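Local coordinates for protein probable ubiquitin-conjugating enzyme E2 7 (Caenorhabditis elegans, PDB 1PZV) that probably catalyses the covalent attachment of ubiquitin to other proteins, carrying it as a thioester after taking it over from the E1 activating enzyme, at residues D21-G26 with V38-P43; G51-I56 with S74-P79; K69-S74 with E84-I89; S90-P95 with E116-S121. All coordinates share one frame; numbering follows the deposited sequence.

Contact 1: residues D21-G26 with V38-P43; sequences DGFSAG and VLVIGP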
loop_
_atom_site.group_PDB
_atom_site.type_symbol
_atom_site.label_atom_id
_atom_site.label_comp_id
_atom_site.label_asym_id
_atom_site.label_seq_id
_atom_site.Cartn_x
_atom_site.Cartn_y
_atom_site.Cartn_z
ATOM N N ASP A 21 11.944 4.177 -4.350
ATOM C CA ASP A 21 12.481 4.698 -3.093
ATOM C C ASP A 21 11.559 4.516 -1.878
ATOM O O ASP A 21 10.458 5.068 -1.832
ATOM C CB ASP A 21 12.833 6.181 -3.260
ATOM C CG ASP A 21 13.432 6.782 -1.997
ATOM O OD1 ASP A 21 14.482 6.265 -1.543
ATOM O OD2 ASP A 21 12.859 7.762 -1.454
ATOM N N GLY A 22 12.012 3.734 -0.900
ATOM C CA GLY A 22 11.208 3.507 0.288
ATOM C C GLY A 22 10.303 2.285 0.227
ATOM O O GLY A 22 9.347 2.165 1.006
ATOM N N PHE A 23 10.598 1.374 -0.695
ATOM C CA PHE A 23 9.812 0.155 -0.854
ATOM C C PHE A 23 10.750 -1.026 -1.092
ATOM O O PHE A 23 11.647 -0.967 -1.943
ATOM C CB PHE A 23 8.853 0.288 -2.042
ATOM C CG PHE A 23 7.642 1.148 -1.775
ATOM C CD1 PHE A 23 6.527 0.624 -1.126
ATOM C CD2 PHE A 23 7.615 2.480 -2.183
ATOM C CE1 PHE A 23 5.392 1.415 -0.892
ATOM C CE2 PHE A 23 6.478 3.288 -1.953
ATOM C CZ PHE A 23 5.371 2.755 -1.307
ATOM N N SER A 24 10.544 -2.096 -0.334
ATOM C CA SER A 24 11.356 -3.308 -0.453
ATOM C C SER A 24 10.421 -4.478 -0.795
ATOM O O SER A 24 9.504 -4.786 -0.034
ATOM C CB SER A 24 12.081 -3.564 0.871
ATOM O OG SER A 24 12.722 -4.825 0.880
ATOM N N ALA A 25 10.645 -5.131 -1.932
ATOM C CA ALA A 25 9.766 -6.230 -2.336
ATOM C C ALA A 25 10.436 -7.600 -2.371
ATOM O O ALA A 25 11.590 -7.732 -2.771
ATOM C CB ALA A 25 9.126 -5.918 -3.706
ATOM N N GLY A 26 9.698 -8.618 -1.949
ATOM C CA GLY A 26 10.222 -9.965 -1.942
ATOM C C GLY A 26 9.056 -10.920 -2.024
ATOM O O GLY A 26 7.918 -10.488 -2.134
ATOM N N VAL A 38 5.865 -6.790 0.916
ATOM C CA VAL A 38 6.539 -5.517 0.672
ATOM C C VAL A 38 6.691 -4.605 1.889
ATOM O O VAL A 38 5.733 -4.343 2.608
ATOM C CB VAL A 38 5.832 -4.713 -0.464
ATOM C CG1 VAL A 38 5.430 -5.660 -1.595
ATOM C CG2 VAL A 38 4.625 -3.954 0.080
ATOM N N LEU A 39 7.911 -4.132 2.115
ATOM C CA LEU A 39 8.188 -3.225 3.219
ATOM C C LEU A 39 7.869 -1.821 2.741
ATOM O O LEU A 39 8.425 -1.352 1.748
ATOM C CB LEU A 39 9.666 -3.275 3.621
ATOM C CG LEU A 39 10.074 -2.282 4.720
ATOM C CD1 LEU A 39 9.395 -2.693 6.034
ATOM C CD2 LEU A 39 11.593 -2.244 4.886
ATOM N N VAL A 40 6.973 -1.141 3.438
ATOM C CA VAL A 40 6.617 0.211 3.041
ATOM C C VAL A 40 7.109 1.200 4.081
ATOM O O VAL A 40 6.551 1.290 5.166
ATOM C CB VAL A 40 5.102 0.360 2.895
ATOM C CG1 VAL A 40 4.769 1.744 2.446
ATOM C CG2 VAL A 40 4.582 -0.657 1.916
ATOM N N ILE A 41 8.163 1.935 3.751
ATOM C CA ILE A 41 8.702 2.912 4.678
ATOM C C ILE A 41 7.913 4.213 4.561
ATOM O O ILE A 41 7.733 4.734 3.460
ATOM C CB ILE A 41 10.207 3.189 4.395
ATOM C CG1 ILE A 41 11.001 1.886 4.521
ATOM C CG2 ILE A 41 10.752 4.238 5.381
ATOM C CD1 ILE A 41 12.506 2.070 4.507
ATOM N N GLY A 42 7.440 4.729 5.696
ATOM C CA GLY A 42 6.682 5.969 5.694
ATOM C C GLY A 42 7.404 7.105 4.987
ATOM O O GLY A 42 8.515 7.480 5.375
ATOM N N PRO A 43 6.796 7.679 3.942
ATOM C CA PRO A 43 7.430 8.774 3.208
ATOM C C PRO A 43 7.729 9.958 4.108
ATOM O O PRO A 43 7.020 10.213 5.077
ATOM C CB PRO A 43 6.395 9.130 2.136
ATOM C CG PRO A 43 5.669 7.841 1.917
ATOM C CD PRO A 43 5.511 7.305 3.328
#
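The ring of Phe23, the one aromatic group here, meets Val40 obliquely, and Leu39 O also lies obliquely to it. CE1 does most of the touching, 3.4 Å from Val40 CG1, and the second methyl, Val40 CG2, also approaches CE1, at 3.6 Å. The two side chains lie alongside each other and point the same way, as cross-strand partners do; Phe23 and Val40 form a non-hydrogen-bonded pair of the antiparallel strands. With chi1 at -76°, Phe23 CG stands beside its own backbone N and anti to the carbonyl carbon, which carries the ring across toward the neighbouring strand. Ala25 and Val38, on this same buried face, make a looser pair, with Ala25 CB 4.3 Å from Val38 CG1.

The opposite face carries Ser24 and Leu39, whose CB atoms are 3.7 Å apart. Their backbones exchange both bonds of a hydrogen-bonded pair: Ser24 N gives to Leu39 O at 3.1 Å, and Leu39 N returns to Ser24 O at 2.8 Å. A third bond, from Ile41 N to Gly22 O at 3.0 Å, carries the ladder past the strand end. Gly22 has a phi of 92°, a backbone conformation that suits glycine.

The arrangement illustrates the first hairpin of the UBC fold, its strand segments running at 174° to each other. Strand 52-58 extends the sheet beyond 35-41; Leu119 and Ile123 of helix 115-127 pack on Phe23, while Leu12 and Met15 of helix 5-17 cover Ala25.

Contact 2: residues G51-I56 with S74-P79; sequences GFFKAI and SEIWHP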
loop_
_atom_site.group_PDB
_atom_site.type_symbol
_atom_site.label_atom_id
_atom_site.label_comp_id
_atom_site.label_asym_id
_atom_site.label_seq_id
_atom_site.Cartn_x
_atom_site.Cartn_y
_atom_site.Cartn_z
ATOM N N GLY A 51 7.957 4.919 9.683
ATOM C CA GLY A 51 7.233 3.672 9.691
ATOM C C GLY A 51 7.751 2.569 8.794
ATOM O O GLY A 51 8.077 2.795 7.634
ATOM N N PHE A 52 7.828 1.367 9.352
ATOM C CA PHE A 52 8.261 0.202 8.607
ATOM C C PHE A 52 7.042 -0.717 8.483
ATOM O O PHE A 52 6.985 -1.779 9.107
ATOM C CB PHE A 52 9.411 -0.513 9.336
ATOM C CG PHE A 52 10.681 0.282 9.383
ATOM C CD1 PHE A 52 10.821 1.344 10.271
ATOM C CD2 PHE A 52 11.715 0.019 8.495
ATOM C CE1 PHE A 52 11.984 2.146 10.265
ATOM C CE2 PHE A 52 12.873 0.811 8.481
ATOM C CZ PHE A 52 13.003 1.874 9.367
ATOM N N PHE A 53 6.070 -0.298 7.674
ATOM C CA PHE A 53 4.840 -1.069 7.486
ATOM C C PHE A 53 4.929 -2.207 6.470
ATOM O O PHE A 53 5.114 -1.977 5.273
ATOM C CB PHE A 53 3.696 -0.137 7.090
ATOM C CG PHE A 53 3.620 1.109 7.914
ATOM C CD1 PHE A 53 4.284 2.265 7.513
ATOM C CD2 PHE A 53 2.884 1.131 9.091
ATOM C CE1 PHE A 53 4.214 3.428 8.281
ATOM C CE2 PHE A 53 2.810 2.283 9.866
ATOM C CZ PHE A 53 3.474 3.432 9.460
ATOM N N LYS A 54 4.778 -3.433 6.966
ATOM C CA LYS A 54 4.840 -4.634 6.136
ATOM C C LYS A 54 3.517 -4.821 5.407
ATOM O O LYS A 54 2.466 -4.534 5.960
ATOM C CB LYS A 54 5.152 -5.858 7.016
ATOM C CG LYS A 54 6.504 -5.748 7.758
ATOM C CD LYS A 54 6.813 -6.932 8.704
ATOM C CE LYS A 54 6.004 -6.874 10.007
ATOM N NZ LYS A 54 6.274 -8.030 10.920
ATOM N N ALA A 55 3.556 -5.285 4.162
ATOM C CA ALA A 55 2.310 -5.484 3.420
ATOM C C ALA A 55 2.402 -6.651 2.443
ATOM O O ALA A 55 3.491 -7.070 2.036
ATOM C CB ALA A 55 1.920 -4.197 2.677
ATOM N N ILE A 56 1.248 -7.171 2.057
ATOM C CA ILE A 56 1.224 -8.285 1.137
ATOM C C ILE A 56 0.366 -8.028 -0.077
ATOM O O ILE A 56 -0.781 -7.581 0.036
ATOM C CB ILE A 56 0.751 -9.550 1.836
ATOM C CG1 ILE A 56 1.831 -9.993 2.825
ATOM C CG2 ILE A 56 0.430 -10.628 0.808
ATOM C CD1 ILE A 56 1.548 -11.292 3.521
ATOM N N SER A 74 0.761 -5.141 9.960
ATOM C CA SER A 74 1.424 -4.035 10.629
ATOM C C SER A 74 0.428 -2.912 10.772
ATOM O O SER A 74 0.066 -2.250 9.811
ATOM C CB SER A 74 2.675 -3.586 9.884
ATOM O OG SER A 74 3.852 -4.097 10.490
ATOM N N GLU A 75 -0.001 -2.691 12.010
ATOM C CA GLU A 75 -0.936 -1.647 12.399
ATOM C C GLU A 75 -0.678 -0.349 11.650
ATOM O O GLU A 75 0.459 0.114 11.573
ATOM C CB GLU A 75 -0.766 -1.389 13.900
ATOM C CG GLU A 75 -1.852 -1.938 14.794
ATOM C CD GLU A 75 -3.061 -1.037 14.802
ATOM O OE1 GLU A 75 -3.841 -1.100 13.835
ATOM O OE2 GLU A 75 -3.228 -0.268 15.770
ATOM N N ILE A 76 -1.732 0.240 11.103
ATOM C CA ILE A 76 -1.605 1.521 10.421
ATOM C C ILE A 76 -2.942 2.240 10.561
ATOM O O ILE A 76 -3.997 1.606 10.485
ATOM C CB ILE A 76 -1.245 1.353 8.929
ATOM C CG1 ILE A 76 -0.931 2.722 8.326
ATOM C CG2 ILE A 76 -2.385 0.663 8.184
ATOM C CD1 ILE A 76 -0.181 2.646 7.022
ATOM N N TRP A 77 -2.900 3.550 10.789
ATOM C CA TRP A 77 -4.128 4.326 10.951
ATOM C C TRP A 77 -4.300 5.271 9.779
ATOM O O TRP A 77 -3.725 6.360 9.745
ATOM C CB TRP A 77 -4.102 5.118 12.269
ATOM C CG TRP A 77 -5.449 5.681 12.659
ATOM C CD1 TRP A 77 -5.793 7.002 12.736
ATOM C CD2 TRP A 77 -6.644 4.941 12.958
ATOM N NE1 TRP A 77 -7.126 7.132 13.047
ATOM C CE2 TRP A 77 -7.675 5.885 13.183
ATOM C CE3 TRP A 77 -6.949 3.573 13.039
ATOM C CZ2 TRP A 77 -8.986 5.504 13.499
ATOM C CZ3 TRP A 77 -8.258 3.193 13.354
ATOM C CH2 TRP A 77 -9.259 4.159 13.571
ATOM N N HIS A 78 -5.102 4.841 8.810
ATOM C CA HIS A 78 -5.330 5.643 7.611
ATOM C C HIS A 78 -6.766 5.568 7.072
ATOM O O HIS A 78 -7.413 4.509 7.087
ATOM C CB HIS A 78 -4.352 5.218 6.503
ATOM C CG HIS A 78 -4.264 6.192 5.374
ATOM N ND1 HIS A 78 -3.462 7.316 5.420
ATOM C CD2 HIS A 78 -4.885 6.229 4.172
ATOM C CE1 HIS A 78 -3.591 7.995 4.297
ATOM N NE2 HIS A 78 -4.450 7.357 3.519
ATOM N N PRO A 79 -7.280 6.706 6.592
ATOM C CA PRO A 79 -8.627 6.817 6.032
ATOM C C PRO A 79 -8.899 5.798 4.922
ATOM O O PRO A 79 -10.020 5.292 4.798
ATOM C CB PRO A 79 -8.658 8.247 5.503
ATOM C CG PRO A 79 -7.812 8.976 6.513
ATOM C CD PRO A 79 -6.649 8.033 6.723
#
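Phe53 and Ile76 set their side chains at about a right angle, an arrangement that lets a methyl group sit over an aromatic face. Ile76 CD1 lies 4.1 Å from the centroid of the Phe53 ring and 14° from the ring normal, a CH-pi contact over the face, shifted somewhat toward the rim. A different group occupies the ring's edge: Glu75 O approaches in the ring plane, 3.6 Å from Phe53 CD2 and about as far from CE2. The ring therefore receives successive residues of the 74-79 loop in two ways, backbone oxygen at the edge and aliphatic tip above.

Beside the ring, Ser74 points its CB at the strand, 3.6 Å from Lys54 N. The lysine chain bends at chi3 (-75°), and its CE comes within 3.5 Å of Ser74 OG. Val158 of helix 147-161 and Phe72 of strand 69-72 also touch Phe53. Farther along, the loop runs into the His-Pro-Asn motif of the E2 family, which begins at His78.

The chemistry is that of shape and weak polarity: the segments share no direct hydrogen bond, and the slightly positive C-H rim of Phe53 probably makes a favourable neighbour for the carbonyl oxygen while its pi face accepts the methyl.

Contact 3: residues K69-S74 with E84-I89; sequences KMKFIS and EGNVCI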
loop_
_atom_site.group_PDB
_atom_site.type_symbol
_atom_site.label_atom_id
_atom_site.label_comp_id
_atom_site.label_asym_id
_atom_site.label_seq_id
_atom_site.Cartn_x
_atom_site.Cartn_y
_atom_site.Cartn_z
ATOM N N LYS A 69 -4.604 -7.502 -4.940
ATOM C CA LYS A 69 -5.202 -6.999 -3.711
ATOM C C LYS A 69 -4.058 -6.643 -2.775
ATOM O O LYS A 69 -3.098 -7.406 -2.654
ATOM C CB LYS A 69 -6.105 -8.062 -3.065
ATOM C CG LYS A 69 -7.392 -8.342 -3.843
ATOM C CD LYS A 69 -8.353 -9.225 -3.052
ATOM C CE LYS A 69 -9.724 -9.297 -3.722
ATOM N NZ LYS A 69 -10.718 -10.061 -2.908
ATOM N N MET A 70 -4.136 -5.481 -2.135
ATOM C CA MET A 70 -3.079 -5.084 -1.219
ATOM C C MET A 70 -3.571 -5.002 0.208
ATOM O O MET A 70 -4.416 -4.171 0.532
ATOM C CB MET A 70 -2.479 -3.742 -1.624
ATOM C CG MET A 70 -1.275 -3.355 -0.781
ATOM S SD MET A 70 -0.408 -1.963 -1.496
ATOM C CE MET A 70 1.048 -1.882 -0.479
ATOM N N LYS A 71 -3.035 -5.872 1.056
ATOM C CA LYS A 71 -3.416 -5.905 2.460
ATOM C C LYS A 71 -2.238 -5.571 3.364
ATOM O O LYS A 71 -1.218 -6.254 3.348
ATOM C CB LYS A 71 -3.950 -7.293 2.838
ATOM C CG LYS A 71 -4.236 -7.428 4.322
ATOM C CD LYS A 71 -5.005 -8.706 4.649
ATOM C CE LYS A 71 -5.295 -8.795 6.150
ATOM N NZ LYS A 71 -6.272 -9.873 6.478
ATOM N N PHE A 72 -2.386 -4.520 4.154
ATOM C CA PHE A 72 -1.344 -4.120 5.078
ATOM C C PHE A 72 -1.264 -4.978 6.340
ATOM O O PHE A 72 -2.261 -5.177 7.017
ATOM C CB PHE A 72 -1.563 -2.661 5.523
ATOM C CG PHE A 72 -0.618 -1.704 4.925
ATOM C CD1 PHE A 72 -0.996 -0.878 3.874
ATOM C CD2 PHE A 72 0.669 -1.648 5.402
ATOM C CE1 PHE A 72 -0.073 -0.003 3.304
ATOM C CE2 PHE A 72 1.590 -0.792 4.851
ATOM C CZ PHE A 72 1.225 0.035 3.798
ATOM N N ILE A 73 -0.112 -5.473 6.621
ATOM C CA ILE A 73 0.092 -6.209 7.833
ATOM C C ILE A 73 0.787 -5.158 8.641
ATOM O O ILE A 73 1.391 -4.291 8.036
ATOM C CB ILE A 73 0.953 -7.477 7.631
ATOM C CG1 ILE A 73 0.119 -8.536 6.886
ATOM C CG2 ILE A 73 1.459 -8.021 8.961
ATOM C CD1 ILE A 73 0.807 -9.869 6.730
ATOM N N SER A 74 0.761 -5.141 9.960
ATOM C CA SER A 74 1.424 -4.035 10.629
ATOM C C SER A 74 0.428 -2.912 10.772
ATOM O O SER A 74 0.066 -2.250 9.811
ATOM C CB SER A 74 2.675 -3.586 9.884
ATOM O OG SER A 74 3.852 -4.097 10.490
ATOM N N GLU A 84 -9.023 -3.787 8.580
ATOM C CA GLU A 84 -8.417 -5.090 8.337
ATOM C C GLU A 84 -7.107 -4.943 7.563
ATOM O O GLU A 84 -6.548 -5.926 7.086
ATOM C CB GLU A 84 -9.395 -5.990 7.578
ATOM C CG GLU A 84 -10.743 -6.117 8.277
ATOM C CD GLU A 84 -11.692 -7.085 7.582
ATOM O OE1 GLU A 84 -11.491 -8.319 7.700
ATOM O OE2 GLU A 84 -12.639 -6.601 6.916
ATOM N N GLY A 85 -6.628 -3.707 7.453
ATOM C CA GLY A 85 -5.383 -3.448 6.755
ATOM C C GLY A 85 -5.502 -3.385 5.241
ATOM O O GLY A 85 -4.557 -2.993 4.553
ATOM N N ASN A 86 -6.660 -3.779 4.720
ATOM C CA ASN A 86 -6.895 -3.759 3.286
ATOM C C ASN A 86 -6.807 -2.338 2.771
ATOM O O ASN A 86 -7.466 -1.436 3.298
ATOM C CB ASN A 86 -8.272 -4.328 2.971
ATOM C CG ASN A 86 -8.365 -5.799 3.268
ATOM O OD1 ASN A 86 -9.461 -6.357 3.372
ATOM N ND2 ASN A 86 -7.212 -6.447 3.400
ATOM N N VAL A 87 -5.982 -2.140 1.749
ATOM C CA VAL A 87 -5.837 -0.821 1.173
ATOM C C VAL A 87 -6.910 -0.678 0.121
ATOM O O VAL A 87 -7.094 -1.567 -0.707
ATOM C CB VAL A 87 -4.483 -0.632 0.502
ATOM C CG1 VAL A 87 -4.353 0.806 0.028
ATOM C CG2 VAL A 87 -3.375 -0.988 1.465
ATOM N N CYS A 88 -7.622 0.438 0.157
ATOM C CA CYS A 88 -8.682 0.673 -0.801
ATOM C C CYS A 88 -8.478 1.964 -1.558
ATOM O O CYS A 88 -8.821 3.039 -1.072
ATOM C CB CYS A 88 -10.028 0.695 -0.082
ATOM S SG CYS A 88 -10.374 -0.840 0.840
ATOM N N ILE A 89 -7.912 1.846 -2.756
ATOM C CA ILE A 89 -7.663 3.001 -3.619
ATOM C C ILE A 89 -8.129 2.706 -5.053
ATOM O O ILE A 89 -8.197 1.546 -5.456
ATOM C CB ILE A 89 -6.171 3.378 -3.595
ATOM C CG1 ILE A 89 -5.320 2.166 -4.012
ATOM C CG2 ILE A 89 -5.807 3.890 -2.199
ATOM C CD1 ILE A 89 -3.834 2.412 -4.003
HETATM O O HOH W 1 -6.600 -4.282 -1.694
HETATM O O HOH W 2 -8.619 -8.850 5.642
#
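Lys71 passes obliquely across Asn86, its chain extended from CB to NZ. Its CB and CD both lie beside the amide nitrogen Asn86 ND2, and CG, between them, is 3.3 Å from that nitrogen. Farther out the neighbour changes: CE comes to 3.3 Å from Glu84 O. At the tip, NZ gives a hydrogen bond to water 2 at 2.7 Å, and this water makes a further, weak bond to Asn86 OD1, so the amide is near the chain at one end and linked to its ammonium group by water at the other.

Beneath this exposed layer the backbones meet in a single bridge between Lys71 and Asn86. Val87 N gives to Met70 O at 2.8 Å, and Phe72 N gives to Gly85 O at 2.7 Å, this second donor standing well above the carbonyl plane. At the positive phi of Gly85 (81°) a CB would jam against Glu84 O and clash with Phe72 O, which calls for glycine. On the buried side Val87 CG2 meets the rim of the Phe72 ring, 3.4 Å from CD1, and also packs against Met70 CG at 3.9 Å.

Water 1 extends the link, accepting from Met70 N and donating to Val87 O, just before Cys88, the predicted thioester-forming residue. Lys71, Asn86 and water 2 thus form the exposed side and Met70, Phe72 and Val87 the buried one, while backbone bonds between them fasten the approach to the predicted active site onto edge strand 69-72.

Contact 4: residues S90-P95 with E116-S121; sequences SILHDP and ETILLS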
loop_
_atom_site.group_PDB
_atom_site.type_symbol
_atom_site.label_atom_id
_atom_site.label_comp_id
_atom_site.label_asym_id
_atom_site.label_seq_id
_atom_site.Cartn_x
_atom_site.Cartn_y
_atom_site.Cartn_z
ATOM N N SER A 90 -8.456 3.757 -5.804
ATOM C CA SER A 90 -8.975 3.626 -7.174
ATOM C C SER A 90 -8.222 2.680 -8.104
ATOM O O SER A 90 -8.819 1.785 -8.717
ATOM C CB SER A 90 -9.040 4.996 -7.853
ATOM O OG SER A 90 -9.796 5.918 -7.093
ATOM N N ILE A 91 -6.915 2.895 -8.209
ATOM C CA ILE A 91 -6.081 2.106 -9.092
ATOM C C ILE A 91 -6.088 0.604 -8.815
ATOM O O ILE A 91 -5.502 -0.164 -9.566
ATOM C CB ILE A 91 -4.640 2.639 -9.077
ATOM C CG1 ILE A 91 -3.861 2.053 -10.250
ATOM C CG2 ILE A 91 -3.972 2.305 -7.753
ATOM C CD1 ILE A 91 -2.481 2.613 -10.386
ATOM N N LEU A 92 -6.733 0.177 -7.739
ATOM C CA LEU A 92 -6.801 -1.249 -7.453
ATOM C C LEU A 92 -8.174 -1.714 -7.876
ATOM O O LEU A 92 -8.445 -2.916 -7.972
ATOM C CB LEU A 92 -6.576 -1.536 -5.972
ATOM C CG LEU A 92 -5.147 -1.317 -5.467
ATOM C CD1 LEU A 92 -5.038 -1.778 -4.015
ATOM C CD2 LEU A 92 -4.161 -2.093 -6.334
ATOM N N HIS A 93 -9.044 -0.744 -8.137
ATOM C CA HIS A 93 -10.407 -1.036 -8.575
ATOM C C HIS A 93 -10.375 -1.599 -9.978
ATOM O O HIS A 93 -9.406 -1.426 -10.697
ATOM C CB HIS A 93 -11.305 0.210 -8.512
ATOM C CG HIS A 93 -11.352 0.811 -7.111
ATOM N ND1 HIS A 93 -11.950 2.006 -6.831
ATOM C CD2 HIS A 93 -10.840 0.342 -5.939
ATOM C CE1 HIS A 93 -11.805 2.278 -5.531
ATOM N NE2 HIS A 93 -11.139 1.285 -4.986
ATOM N N ASP A 94 -11.449 -2.245 -10.392
ATOM C CA ASP A 94 -11.368 -2.924 -11.659
ATOM C C ASP A 94 -12.697 -3.374 -12.219
ATOM O O ASP A 94 -13.334 -4.230 -11.633
ATOM C CB ASP A 94 -10.567 -4.204 -11.445
ATOM C CG ASP A 94 -11.247 -5.197 -10.506
ATOM O OD1 ASP A 94 -11.960 -6.103 -10.984
ATOM O OD2 ASP A 94 -11.078 -5.066 -9.274
ATOM N N PRO A 95 -13.162 -2.823 -13.324
ATOM C CA PRO A 95 -14.439 -3.413 -13.775
ATOM C C PRO A 95 -14.349 -4.930 -13.914
ATOM O O PRO A 95 -13.991 -5.448 -14.968
ATOM C CB PRO A 95 -14.707 -2.703 -15.090
ATOM C CG PRO A 95 -14.451 -1.315 -14.660
ATOM C CD PRO A 95 -13.626 -1.420 -13.395
ATOM N N GLU A 116 4.972 -0.981 -9.983
ATOM C CA GLU A 116 5.548 0.332 -9.794
ATOM C C GLU A 116 4.447 1.379 -9.691
ATOM O O GLU A 116 4.478 2.227 -8.806
ATOM C CB GLU A 116 6.475 0.673 -10.960
ATOM C CG GLU A 116 7.059 2.086 -10.886
ATOM C CD GLU A 116 7.924 2.442 -12.085
ATOM O OE1 GLU A 116 8.436 3.586 -12.115
ATOM O OE2 GLU A 116 8.094 1.587 -12.993
ATOM N N THR A 117 3.479 1.312 -10.599
ATOM C CA THR A 117 2.358 2.247 -10.607
ATOM C C THR A 117 1.609 2.180 -9.269
ATOM O O THR A 117 1.312 3.203 -8.647
ATOM C CB THR A 117 1.363 1.918 -11.760
ATOM O OG1 THR A 117 2.060 1.896 -13.015
ATOM C CG2 THR A 117 0.255 2.976 -11.832
ATOM N N ILE A 118 1.302 0.965 -8.839
ATOM C CA ILE A 118 0.619 0.744 -7.579
ATOM C C ILE A 118 1.433 1.365 -6.456
ATOM O O ILE A 118 0.928 2.212 -5.712
ATOM C CB ILE A 118 0.462 -0.770 -7.282
ATOM C CG1 ILE A 118 -0.493 -1.391 -8.292
ATOM C CG2 ILE A 118 -0.064 -0.992 -5.870
ATOM C CD1 ILE A 118 -0.531 -2.893 -8.244
ATOM N N LEU A 119 2.693 0.953 -6.333
ATOM C CA LEU A 119 3.527 1.475 -5.265
ATOM C C LEU A 119 3.592 3.001 -5.264
ATOM O O LEU A 119 3.599 3.638 -4.199
ATOM C CB LEU A 119 4.930 0.869 -5.331
ATOM C CG LEU A 119 4.990 -0.641 -5.052
ATOM C CD1 LEU A 119 6.443 -1.073 -4.891
ATOM C CD2 LEU A 119 4.210 -0.966 -3.802
ATOM N N LEU A 120 3.616 3.591 -6.450
ATOM C CA LEU A 120 3.663 5.038 -6.546
ATOM C C LEU A 120 2.369 5.644 -6.040
ATOM O O LEU A 120 2.389 6.595 -5.256
ATOM C CB LEU A 120 3.909 5.483 -7.992
ATOM C CG LEU A 120 5.354 5.335 -8.475
ATOM C CD1 LEU A 120 5.463 5.661 -9.949
ATOM C CD2 LEU A 120 6.241 6.253 -7.642
ATOM N N SER A 121 1.236 5.107 -6.482
ATOM C CA SER A 121 -0.033 5.662 -6.027
ATOM C C SER A 121 -0.185 5.446 -4.513
ATOM O O SER A 121 -0.997 6.107 -3.863
ATOM C CB SER A 121 -1.217 5.056 -6.805
ATOM O OG SER A 121 -1.504 3.741 -6.386
#
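Ile91 faces Thr117 and Ser121 with two branches set by its torsions: CG1 is anti to the backbone N (chi1 -166°) and the chain runs on extended, sending CD1 toward Thr117, while CG2 falls between the backbone N and the carbonyl carbon and heads for Ser121. The setting is the short 3-10 turn that follows the predicted catalytic cysteine in the UBC fold, here residues 90-92, laid against helix 115-127. His93 N to Ser90 O, at 2.6 Å, is the backbone bond that closes the turn.

Thr117 and Ser121 lie one helical turn apart, so their side chains emerge on the same flank, and Ile91 spans the two. CD1 rests against Thr117 CG2, although the modelled separation of those methyls is too short to be trusted. At the other end of the span, Ile91 CG2 lies against the side chain of Ser121, 4.0 Å from its CB. Ile89, just ahead of the turn, also touches Ser121.

Leu92 brings its side chain in at about a right angle to Ile118, with CD2 4.2 Å from Ile118 CD1; Pro68 and Trp109 are further neighbours of Ile118. The contact between the segments is otherwise apolar, and the serine is occupied internally: with chi1 at 75°, Ser121 OG turns back along the helix and donates to Ile118 O at 3.0 Å.

Overall arrangement
From the N terminus, contact 1 comes first, closing the hairpin of strands 23-27 and 35-41 before any other contact opens. Strand 52-58 joins that hairpin through backbone bonds and begins contact 2, whose second half, 74-79, lies beyond strand 69-72. Contact 3 opens on that strand, so contacts 2 and 3 cross along the chain and share Ser74; together they fasten the loops leaving the sheet back onto its last two strands. Contact 4 follows in series, tying the turn at 90-92 to helix 115-127. Leu92 touches Met70 of contact 3, and Leu119 meets Phe23 of contact 1, whereas contacts 2 and 4 stay about 8 Å apart at their nearest atoms.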